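Local coordinates for protein cyclic UMP-AMP synthase (PDB 6E0K) that makes the cyclic dinucleotide 3',3'-cUAMP from UTP and ATP as the second messenger of a bacterial CBASS antiphage defence system, at residues 62-67 with 151-156; 69-74 with 133-138; 217-222 with 240-245. One frame throughout, in Å; residues are numbered along the deposited sequence.

How the contacts relate
Read from the N terminus, the chain lays down strand 61-68, turns a corner at residues 69 and 70, and enters the short strand 71-73. Contact 2 (69-74 with 133-138) closes the first loop when strand 127-138 returns beside it. Contact 1 (62-67 with 151-156) closes around it, so contact 2 is nested within its loop, and the two touch through strand 127-138, which pairs with strands 61-68, 71-73 and 150-157. Contact 3 (217-222 with 240-245) follows in series, its centre about 29 Å from that of contact 1, across the chain's centre; it joins the end of helix 212-220 and the turn after it to helix 231-244.

Contact 1 (62-67 with 151-156); sequences DVVVQL and EGMTFY
Two strands of one mixed sheet cross here at 100°, their axes 8.4 Å apart at closest approach, and side chains rather than backbone bonds span the gap. Gln-66 and Met-153 carry the contact almost equally. Gln-66 CG stands anti to the backbone N (chi1 175°) and the chain runs on extended, bringing the amide up against strand 150-157. The tight part lies here: Gln-66 OE1 sits 3.4 Å from Met-153 CB, and the two side chains cross obliquely. At chi1 Met-153 takes the crowded position, CG between N and the carbonyl carbon, then bends again. Met-153 CE ends 4.3 Å from Val-64 CG1, a loose touch, while Cys-133 of the intervening strand packs against all three residues.

The looser side is polar and holds a water. Gln-66 NE2 gives Glu-151 OE2 a weak, bent hydrogen bond of 3.4 Å, with amide and carboxylate planes 73° apart. Stronger partners lie elsewhere: Lys-169 forms a salt bridge with Glu-151, and Tyr-44 bonds to Gln-66 OE1; Gln-66 NE2 also bonds to Asn-68 OD1. Water 1 lies 3.1 Å from Gln-66 OE1 and 2.9 Å from Gly-152 O, the latter bond weak.

Val-64 packs on Gln-46, which binds both UTP and ATP, Met-153 lies near UTP-binding Asn-166, and Asp-62, near the start of strand 61-68, binds magnesium and UTP: a crossing beside the nucleotide site of the nucleotidyltransferase fold.

Contact 2 (69-74 with 133-138); sequences SVFMNN and CIQYRK
The guanidinium of Arg-137 lies flat over one face of the Phe-71 ring, planes only 5° apart and centres 3.7 Å apart. This is a cation-pi stack, extended by a CH-pi contact from Arg-137 CD over the same face. Phe-71 CG occupies the crowded position between N and the carbonyl carbon (chi1 52°), whereas the arginine chain is extended from CG to NE. Gln-135 helps fix the guanidinium's rotation from the edge: Arg-137 NE donates in plane to Gln-135 OE1, a nearly straight bond of 2.8 Å, while Arg-137 NH1 bonds to Tyr-139 OH. Phe-85 meets the Phe-71 ring edge-to-face.

On the other face, that of Met-72 and Tyr-136, the tyrosine ring passes the backbone of 72-74; Tyr-136 CD1 lies 4.1 Å from Met-72 CB and Tyr-136 OH 3.4 Å from Asn-74 CB. At the corner where the strand begins, Ile-134 CG2 touches both Val-70 CG2 and Met-72 CG.

Met-72 N donates to Gln-135 O and Arg-137 N to Met-72 O, each at 2.9 Å, bonding Met-72 to both neighbours of its bridge partner Tyr-136. Such alternation marks parallel beta pairing, here adding strand 71-73 to strand 127-138 of the nucleotidyltransferase sheet.

Contact 3 (217-222 with 240-245); sequences CLLYNV and NWLKRA
Leu-242 is the bump that shapes this meeting of two helix ends. It projects from helix 231-244 with CG anti to the carbonyl carbon (chi1 -75°), and its forked tip enters the hollow between Leu-218 and Val-222. Both methyls touch both walls. Leu-242 CD1 lies 4.0 Å from Leu-218 CD2, with a more distant touch on Leu-219, while Leu-242 CD2 presses 3.8 Å from Val-222 CG2. Leu-218 crosses the intruding side chain obliquely and Val-222 meets it at about a right angle, so the hollow has two differently inclined walls.

Trp-241, one residue earlier, extends the contact past Val-222. Its CG is anti to the backbone N (chi1 -176°), and the six-membered part of the indole reaches the chain just beyond the first helix. Trp-241 CE3 lies 4.0 Å from Val-222 CG2, Trp-241 CZ3 is 3.8 Å from Val-222 CA, and Trp-241 CH2 comes to 3.4 Å from Asn-221 O. The valine and tryptophan side chains run past each other in opposite directions, while Ala-245 CB sits over one face of the indole.

The receiving turn is braced from within. Asn-221 ND2 bonds back to Cys-217 O at 2.8 Å, approaching from above the carbonyl plane, and also reaches Arg-251 O. Alongside, Leu-219 packs on helix 186-202, while Leu-218 and Leu-242 touch helix 269-285. The arrangement is apolar packing at the ends of helices 212-220 and 231-244, in the helical domain that accompanies the nucleotidyltransferase core in cGAS/DncV-like enzymes.

Contact 1 (62-67 with 151-156)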
loop_
_atom_site.group_PDB
_atom_site.type_symbol
_atom_site.label_atom_id
_atom_site.label_comp_id
_atom_site.label_asym_id
_atom_site.label_seq_id
_atom_site.Cartn_x
_atom_site.Cartn_y
_atom_site.Cartn_z
ATOM N N ASP A 62 5.601 -3.793 -6.535
ATOM C CA ASP A 62 4.419 -3.025 -6.931
ATOM C C ASP A 62 4.855 -1.727 -7.606
ATOM O O ASP A 62 5.346 -0.803 -6.945
ATOM C CB ASP A 62 3.536 -2.739 -5.721
ATOM C CG ASP A 62 3.031 -4.005 -5.062
ATOM O OD1 ASP A 62 2.488 -4.874 -5.771
ATOM O OD2 ASP A 62 3.207 -4.142 -3.832
ATOM N N VAL A 63 4.666 -1.653 -8.926
ATOM C CA VAL A 63 5.115 -0.532 -9.738
ATOM C C VAL A 63 3.898 0.229 -10.235
ATOM O O VAL A 63 2.907 -0.378 -10.648
ATOM C CB VAL A 63 5.968 -1.020 -10.927
ATOM C CG1 VAL A 63 6.462 0.160 -11.771
ATOM C CG2 VAL A 63 7.135 -1.878 -10.420
ATOM N N VAL A 64 3.979 1.555 -10.206
ATOM C CA VAL A 64 2.932 2.425 -10.736
ATOM C C VAL A 64 3.459 3.116 -11.991
ATOM O O VAL A 64 4.521 3.744 -11.960
ATOM C CB VAL A 64 2.498 3.469 -9.696
ATOM C CG1 VAL A 64 1.357 4.308 -10.264
ATOM C CG2 VAL A 64 2.059 2.805 -8.401
ATOM N N VAL A 65 2.712 3.007 -13.086
ATOM C CA VAL A 65 3.026 3.687 -14.337
ATOM C C VAL A 65 1.902 4.690 -14.565
ATOM O O VAL A 65 0.768 4.302 -14.878
ATOM C CB VAL A 65 3.168 2.684 -15.490
ATOM C CG1 VAL A 65 3.328 3.401 -16.811
ATOM C CG2 VAL A 65 4.393 1.804 -15.237
ATOM N N GLN A 66 2.187 5.972 -14.351
ATOM C CA GLN A 66 1.145 6.989 -14.209
ATOM C C GLN A 66 1.295 8.067 -15.273
ATOM O O GLN A 66 2.345 8.716 -15.371
ATOM C CB GLN A 66 1.190 7.605 -12.809
ATOM C CG GLN A 66 0.209 8.767 -12.646
ATOM C CD GLN A 66 0.103 9.237 -11.209
ATOM O OE1 GLN A 66 0.077 8.422 -10.279
ATOM N NE2 GLN A 66 0.012 10.551 -11.013
ATOM N N LEU A 67 0.236 8.270 -16.059
ATOM C CA LEU A 67 0.217 9.334 -17.054
ATOM C C LEU A 67 -0.185 10.637 -16.383
ATOM O O LEU A 67 -1.198 10.688 -15.678
ATOM C CB LEU A 67 -0.768 8.987 -18.168
ATOM C CG LEU A 67 -0.808 9.990 -19.308
ATOM C CD1 LEU A 67 0.507 9.951 -20.046
ATOM C CD2 LEU A 67 -1.989 9.709 -20.236
ATOM N N GLU A 151 -4.284 15.094 -5.275
ATOM C CA GLU A 151 -3.855 14.281 -6.403
ATOM C C GLU A 151 -3.807 12.814 -6.010
ATOM O O GLU A 151 -3.194 12.457 -4.991
ATOM C CB GLU A 151 -2.484 14.711 -6.926
ATOM C CG GLU A 151 -2.125 14.004 -8.227
ATOM C CD GLU A 151 -0.662 14.138 -8.591
ATOM O OE1 GLU A 151 -0.193 15.283 -8.731
ATOM O OE2 GLU A 151 0.014 13.097 -8.733
ATOM N N GLY A 152 -4.447 11.979 -6.821
ATOM C CA GLY A 152 -4.322 10.541 -6.774
ATOM C C GLY A 152 -4.092 10.007 -8.173
ATOM O O GLY A 152 -3.516 10.675 -9.031
ATOM N N MET A 153 -4.554 8.781 -8.394
ATOM C CA MET A 153 -4.516 8.195 -9.723
ATOM C C MET A 153 -5.719 7.281 -9.860
ATOM O O MET A 153 -6.370 6.925 -8.872
ATOM C CB MET A 153 -3.199 7.440 -9.983
ATOM C CG MET A 153 -2.809 6.430 -8.911
ATOM S SD MET A 153 -3.749 4.893 -9.031
ATOM C CE MET A 153 -2.530 3.696 -8.449
ATOM N N THR A 154 -6.019 6.902 -11.097
ATOM C CA THR A 154 -7.190 6.075 -11.327
ATOM C C THR A 154 -6.953 5.137 -12.502
ATOM O O THR A 154 -6.148 5.417 -13.399
ATOM C CB THR A 154 -8.445 6.945 -11.560
ATOM O OG1 THR A 154 -9.622 6.123 -11.559
ATOM C CG2 THR A 154 -8.352 7.681 -12.876
ATOM N N PHE A 155 -7.666 4.014 -12.482
ATOM C CA PHE A 155 -7.598 3.041 -13.560
ATOM C C PHE A 155 -8.953 2.359 -13.667
ATOM O O PHE A 155 -9.749 2.372 -12.727
ATOM C CB PHE A 155 -6.477 2.010 -13.335
ATOM C CG PHE A 155 -6.516 1.349 -11.978
ATOM C CD1 PHE A 155 -5.888 1.936 -10.890
ATOM C CD2 PHE A 155 -7.183 0.145 -11.793
ATOM C CE1 PHE A 155 -5.924 1.341 -9.634
ATOM C CE2 PHE A 155 -7.215 -0.458 -10.546
ATOM C CZ PHE A 155 -6.584 0.145 -9.463
ATOM N N TYR A 156 -9.217 1.796 -14.839
ATOM C CA TYR A 156 -10.469 1.110 -15.124
ATOM C C TYR A 156 -10.266 -0.388 -14.942
ATOM O O TYR A 156 -9.175 -0.915 -15.179
ATOM C CB TYR A 156 -10.939 1.425 -16.549
ATOM C CG TYR A 156 -12.335 0.975 -16.906
ATOM C CD1 TYR A 156 -13.456 1.529 -16.287
ATOM C CD2 TYR A 156 -12.549 0.028 -17.905
ATOM C CE1 TYR A 156 -14.742 1.134 -16.640
ATOM C CE2 TYR A 156 -13.820 -0.369 -18.261
ATOM C CZ TYR A 156 -14.921 0.179 -17.624
ATOM O OH TYR A 156 -16.193 -0.217 -17.989
HETATM O O HOH W 1 -0.936 10.027 -7.879
#

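Contact 2 (69-74 with 133-138)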
loop_
_atom_site.group_PDB
_atom_site.type_symbol
_atom_site.label_atom_id
_atom_site.label_comp_id
_atom_site.label_asym_id
_atom_site.label_seq_id
_atom_site.Cartn_x
_atom_site.Cartn_y
_atom_site.Cartn_z
ATOM N N SER A 69 0.063 13.811 -18.267
ATOM C CA SER A 69 -0.218 14.864 -19.232
ATOM C C SER A 69 -1.699 15.187 -19.298
ATOM O O SER A 69 -2.082 16.242 -19.811
ATOM C CB SER A 69 0.294 14.447 -20.607
ATOM O OG SER A 69 -0.354 13.253 -21.020
ATOM N N VAL A 70 -2.539 14.291 -18.804
ATOM C CA VAL A 70 -3.971 14.506 -18.706
ATOM C C VAL A 70 -4.390 13.964 -17.350
ATOM O O VAL A 70 -3.631 13.256 -16.682
ATOM C CB VAL A 70 -4.742 13.814 -19.841
ATOM C CG1 VAL A 70 -4.265 14.335 -21.203
ATOM C CG2 VAL A 70 -4.557 12.323 -19.766
ATOM N N PHE A 71 -5.606 14.311 -16.937
ATOM C CA PHE A 71 -6.084 13.873 -15.634
ATOM C C PHE A 71 -7.576 13.602 -15.667
ATOM O O PHE A 71 -8.347 14.348 -16.274
ATOM C CB PHE A 71 -5.772 14.889 -14.527
ATOM C CG PHE A 71 -6.214 16.277 -14.837
ATOM C CD1 PHE A 71 -7.464 16.734 -14.443
ATOM C CD2 PHE A 71 -5.372 17.135 -15.535
ATOM C CE1 PHE A 71 -7.871 18.021 -14.748
ATOM C CE2 PHE A 71 -5.778 18.423 -15.841
ATOM C CZ PHE A 71 -7.027 18.867 -15.445
ATOM N N MET A 72 -7.974 12.534 -14.991
ATOM C CA MET A 72 -9.370 12.320 -14.671
ATOM C C MET A 72 -9.681 13.070 -13.379
ATOM O O MET A 72 -8.781 13.531 -12.674
ATOM C CB MET A 72 -9.639 10.815 -14.619
ATOM C CG MET A 72 -9.159 10.176 -15.953
ATOM S SD MET A 72 -9.558 8.441 -16.173
ATOM C CE MET A 72 -11.284 8.431 -15.698
ATOM N N ASN A 73 -10.961 13.248 -13.087
ATOM C CA ASN A 73 -11.311 14.184 -12.023
ATOM C C ASN A 73 -12.782 14.035 -11.680
ATOM O O ASN A 73 -13.521 13.291 -12.328
ATOM C CB ASN A 73 -11.010 15.615 -12.453
ATOM C CG ASN A 73 -11.728 15.974 -13.726
ATOM O OD1 ASN A 73 -12.926 16.213 -13.701
ATOM N ND2 ASN A 73 -11.012 15.966 -14.851
ATOM N N ASN A 74 -13.201 14.775 -10.655
ATOM C CA ASN A 74 -14.586 14.816 -10.206
ATOM C C ASN A 74 -15.275 16.131 -10.545
ATOM O O ASN A 74 -16.288 16.465 -9.923
ATOM C CB ASN A 74 -14.659 14.573 -8.698
ATOM C CG ASN A 74 -13.963 15.663 -7.902
ATOM O OD1 ASN A 74 -13.085 16.361 -8.410
ATOM N ND2 ASN A 74 -14.372 15.826 -6.650
ATOM N N CYS A 133 -2.127 3.699 -14.844
ATOM C CA CYS A 133 -3.134 4.621 -14.323
ATOM C C CYS A 133 -2.919 6.015 -14.889
ATOM O O CYS A 133 -1.882 6.320 -15.469
ATOM C CB CYS A 133 -3.107 4.661 -12.796
ATOM S SG CYS A 133 -1.512 5.127 -12.080
ATOM N N ILE A 134 -3.934 6.865 -14.719
ATOM C CA ILE A 134 -3.859 8.269 -15.094
ATOM C C ILE A 134 -4.046 9.103 -13.833
ATOM O O ILE A 134 -4.761 8.710 -12.904
ATOM C CB ILE A 134 -4.915 8.621 -16.166
ATOM C CG1 ILE A 134 -4.613 7.882 -17.471
ATOM C CG2 ILE A 134 -4.954 10.120 -16.415
ATOM C CD1 ILE A 134 -5.582 8.224 -18.567
ATOM N N GLN A 135 -3.362 10.238 -13.782
ATOM C CA GLN A 135 -3.515 11.162 -12.665
ATOM C C GLN A 135 -4.994 11.453 -12.429
ATOM O O GLN A 135 -5.754 11.638 -13.375
ATOM C CB GLN A 135 -2.766 12.458 -12.977
ATOM C CG GLN A 135 -2.787 13.489 -11.869
ATOM C CD GLN A 135 -2.142 14.789 -12.317
ATOM O OE1 GLN A 135 -2.784 15.835 -12.347
ATOM N NE2 GLN A 135 -0.869 14.719 -12.697
ATOM N N TYR A 136 -5.400 11.443 -11.163
ATOM C CA TYR A 136 -6.762 11.775 -10.763
ATOM C C TYR A 136 -6.702 12.992 -9.852
ATOM O O TYR A 136 -5.889 13.033 -8.927
ATOM C CB TYR A 136 -7.424 10.603 -10.029
ATOM C CG TYR A 136 -8.859 10.888 -9.651
ATOM C CD1 TYR A 136 -9.883 10.669 -10.556
ATOM C CD2 TYR A 136 -9.186 11.388 -8.393
ATOM C CE1 TYR A 136 -11.218 10.925 -10.216
ATOM C CE2 TYR A 136 -10.495 11.651 -8.049
ATOM C CZ TYR A 136 -11.508 11.418 -8.960
ATOM O OH TYR A 136 -12.805 11.676 -8.599
ATOM N N ARG A 137 -7.536 13.989 -10.129
ATOM C CA ARG A 137 -7.610 15.187 -9.303
ATOM C C ARG A 137 -8.965 15.228 -8.615
ATOM O O ARG A 137 -10.004 15.314 -9.282
ATOM C CB ARG A 137 -7.415 16.448 -10.148
ATOM C CG ARG A 137 -6.034 16.546 -10.785
ATOM C CD ARG A 137 -5.864 17.911 -11.444
ATOM N NE ARG A 137 -4.609 18.008 -12.186
ATOM C CZ ARG A 137 -4.214 19.101 -12.830
ATOM N NH1 ARG A 137 -4.968 20.194 -12.824
ATOM N NH2 ARG A 137 -3.055 19.096 -13.486
ATOM N N LYS A 138 -8.950 15.209 -7.284
ATOM C CA LYS A 138 -10.156 15.361 -6.491
ATOM C C LYS A 138 -10.257 16.825 -6.088
ATOM O O LYS A 138 -9.478 17.304 -5.255
ATOM C CB LYS A 138 -10.127 14.444 -5.272
ATOM C CG LYS A 138 -11.377 14.577 -4.416
ATOM C CD LYS A 138 -11.446 13.483 -3.357
ATOM C CE LYS A 138 -10.228 13.497 -2.448
ATOM N NZ LYS A 138 -10.399 12.505 -1.335
#

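Contact 3 (217-222 with 240-245)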
loop_
_atom_site.group_PDB
_atom_site.type_symbol
_atom_site.label_atom_id
_atom_site.label_comp_id
_atom_site.label_asym_id
_atom_site.label_seq_id
_atom_site.Cartn_x
_atom_site.Cartn_y
_atom_site.Cartn_z
ATOM N N CYS A 217 -2.410 0.739 7.679
ATOM C CA CYS A 217 -3.413 1.759 7.962
ATOM C C CYS A 217 -3.854 1.714 9.419
ATOM O O CYS A 217 -4.059 2.762 10.042
ATOM C CB CYS A 217 -4.622 1.590 7.035
ATOM S SG CYS A 217 -4.284 1.969 5.293
ATOM N N LEU A 218 -4.016 0.511 9.981
ATOM C CA LEU A 218 -4.413 0.398 11.379
ATOM C C LEU A 218 -3.381 1.057 12.283
ATOM O O LEU A 218 -3.718 1.864 13.159
ATOM C CB LEU A 218 -4.594 -1.076 11.751
ATOM C CG LEU A 218 -5.082 -1.347 13.175
ATOM C CD1 LEU A 218 -6.577 -1.025 13.279
ATOM C CD2 LEU A 218 -4.807 -2.796 13.582
ATOM N N LEU A 219 -2.103 0.752 12.047
ATOM C CA LEU A 219 -1.041 1.310 12.880
ATOM C C LEU A 219 -0.858 2.805 12.656
ATOM O O LEU A 219 -0.440 3.524 13.580
ATOM C CB LEU A 219 0.262 0.558 12.595
ATOM C CG LEU A 219 0.188 -0.911 13.028
ATOM C CD1 LEU A 219 1.382 -1.709 12.487
ATOM C CD2 LEU A 219 0.092 -1.060 14.551
ATOM N N TYR A 220 -1.168 3.295 11.454
ATOM C CA TYR A 220 -1.057 4.724 11.192
ATOM C C TYR A 220 -1.930 5.536 12.140
ATOM O O TYR A 220 -1.587 6.675 12.488
ATOM C CB TYR A 220 -1.435 5.018 9.740
ATOM C CG TYR A 220 -1.293 6.478 9.407
ATOM C CD1 TYR A 220 -0.046 7.025 9.148
ATOM C CD2 TYR A 220 -2.402 7.305 9.372
ATOM C CE1 TYR A 220 0.095 8.361 8.856
ATOM C CE2 TYR A 220 -2.266 8.650 9.082
ATOM C CZ TYR A 220 -1.024 9.163 8.825
ATOM O OH TYR A 220 -0.883 10.503 8.535
ATOM N N ASN A 221 -3.044 4.961 12.584
ATOM C CA ASN A 221 -3.974 5.675 13.448
ATOM C C ASN A 221 -3.552 5.719 14.909
ATOM O O ASN A 221 -4.194 6.432 15.700
ATOM C CB ASN A 221 -5.353 5.036 13.328
ATOM C CG ASN A 221 -6.066 5.467 12.078
ATOM O OD1 ASN A 221 -6.751 6.481 12.089
ATOM N ND2 ASN A 221 -5.883 4.731 10.980
ATOM N N VAL A 222 -2.491 5.014 15.273
ATOM C CA VAL A 222 -2.049 4.941 16.666
ATOM C C VAL A 222 -1.234 6.189 16.990
ATOM O O VAL A 222 -0.383 6.585 16.179
ATOM C CB VAL A 222 -1.220 3.680 16.880
ATOM C CG1 VAL A 222 -0.700 3.601 18.315
ATOM C CG2 VAL A 222 -2.031 2.436 16.540
ATOM N N ASN A 240 -2.386 -2.254 23.310
ATOM C CA ASN A 240 -3.304 -1.832 24.363
ATOM C C ASN A 240 -4.089 -0.585 23.976
ATOM O O ASN A 240 -5.264 -0.465 24.343
ATOM C CB ASN A 240 -2.549 -1.621 25.666
ATOM C CG ASN A 240 -2.262 -2.933 26.365
ATOM O OD1 ASN A 240 -3.082 -3.854 26.322
ATOM N ND2 ASN A 240 -1.105 -3.035 26.997
ATOM N N TRP A 241 -3.475 0.346 23.244
ATOM C CA TRP A 241 -4.237 1.505 22.789
ATOM C C TRP A 241 -5.306 1.097 21.780
ATOM O O TRP A 241 -6.448 1.569 21.854
ATOM C CB TRP A 241 -3.306 2.563 22.191
ATOM C CG TRP A 241 -4.047 3.807 21.798
ATOM C CD1 TRP A 241 -4.312 4.886 22.595
ATOM C CD2 TRP A 241 -4.640 4.098 20.524
ATOM N NE1 TRP A 241 -5.028 5.829 21.897
ATOM C CE2 TRP A 241 -5.252 5.364 20.629
ATOM C CE3 TRP A 241 -4.716 3.410 19.306
ATOM C CZ2 TRP A 241 -5.917 5.961 19.560
ATOM C CZ3 TRP A 241 -5.386 3.999 18.245
ATOM C CH2 TRP A 241 -5.978 5.264 18.379
ATOM N N LEU A 242 -4.961 0.225 20.829
ATOM C CA LEU A 242 -5.938 -0.219 19.836
ATOM C C LEU A 242 -7.115 -0.947 20.486
ATOM O O LEU A 242 -8.265 -0.800 20.049
ATOM C CB LEU A 242 -5.252 -1.118 18.800
ATOM C CG LEU A 242 -4.382 -0.376 17.776
ATOM C CD1 LEU A 242 -3.484 -1.349 17.031
ATOM C CD2 LEU A 242 -5.249 0.412 16.790
ATOM N N LYS A 243 -6.849 -1.728 21.540
ATOM C CA LYS A 243 -7.919 -2.463 22.216
ATOM C C LYS A 243 -8.937 -1.529 22.846
ATOM O O LYS A 243 -10.115 -1.893 22.984
ATOM C CB LYS A 243 -7.314 -3.392 23.275
ATOM C CG LYS A 243 -6.780 -4.685 22.694
ATOM C CD LYS A 243 -5.777 -5.362 23.618
ATOM C CE LYS A 243 -6.380 -5.796 24.925
ATOM N NZ LYS A 243 -5.336 -6.511 25.731
ATOM N N ARG A 244 -8.505 -0.332 23.241
ATOM C CA ARG A 244 -9.361 0.649 23.900
ATOM C C ARG A 244 -9.885 1.721 22.955
ATOM O O ARG A 244 -10.668 2.573 23.389
ATOM C CB ARG A 244 -8.593 1.304 25.053
ATOM C CG ARG A 244 -8.195 0.317 26.141
ATOM C CD ARG A 244 -7.068 0.825 27.022
ATOM N NE ARG A 244 -6.827 -0.076 28.150
ATOM C CZ ARG A 244 -6.226 -1.260 28.061
ATOM N NH1 ARG A 244 -5.793 -1.718 26.885
ATOM N NH2 ARG A 244 -6.065 -2.001 29.150
ATOM N N ALA A 245 -9.491 1.696 21.686
ATOM C CA ALA A 245 -9.803 2.778 20.768
ATOM C C ALA A 245 -11.155 2.564 20.099
ATOM O O ALA A 245 -11.671 1.445 20.016
ATOM C CB ALA A 245 -8.717 2.909 19.700
#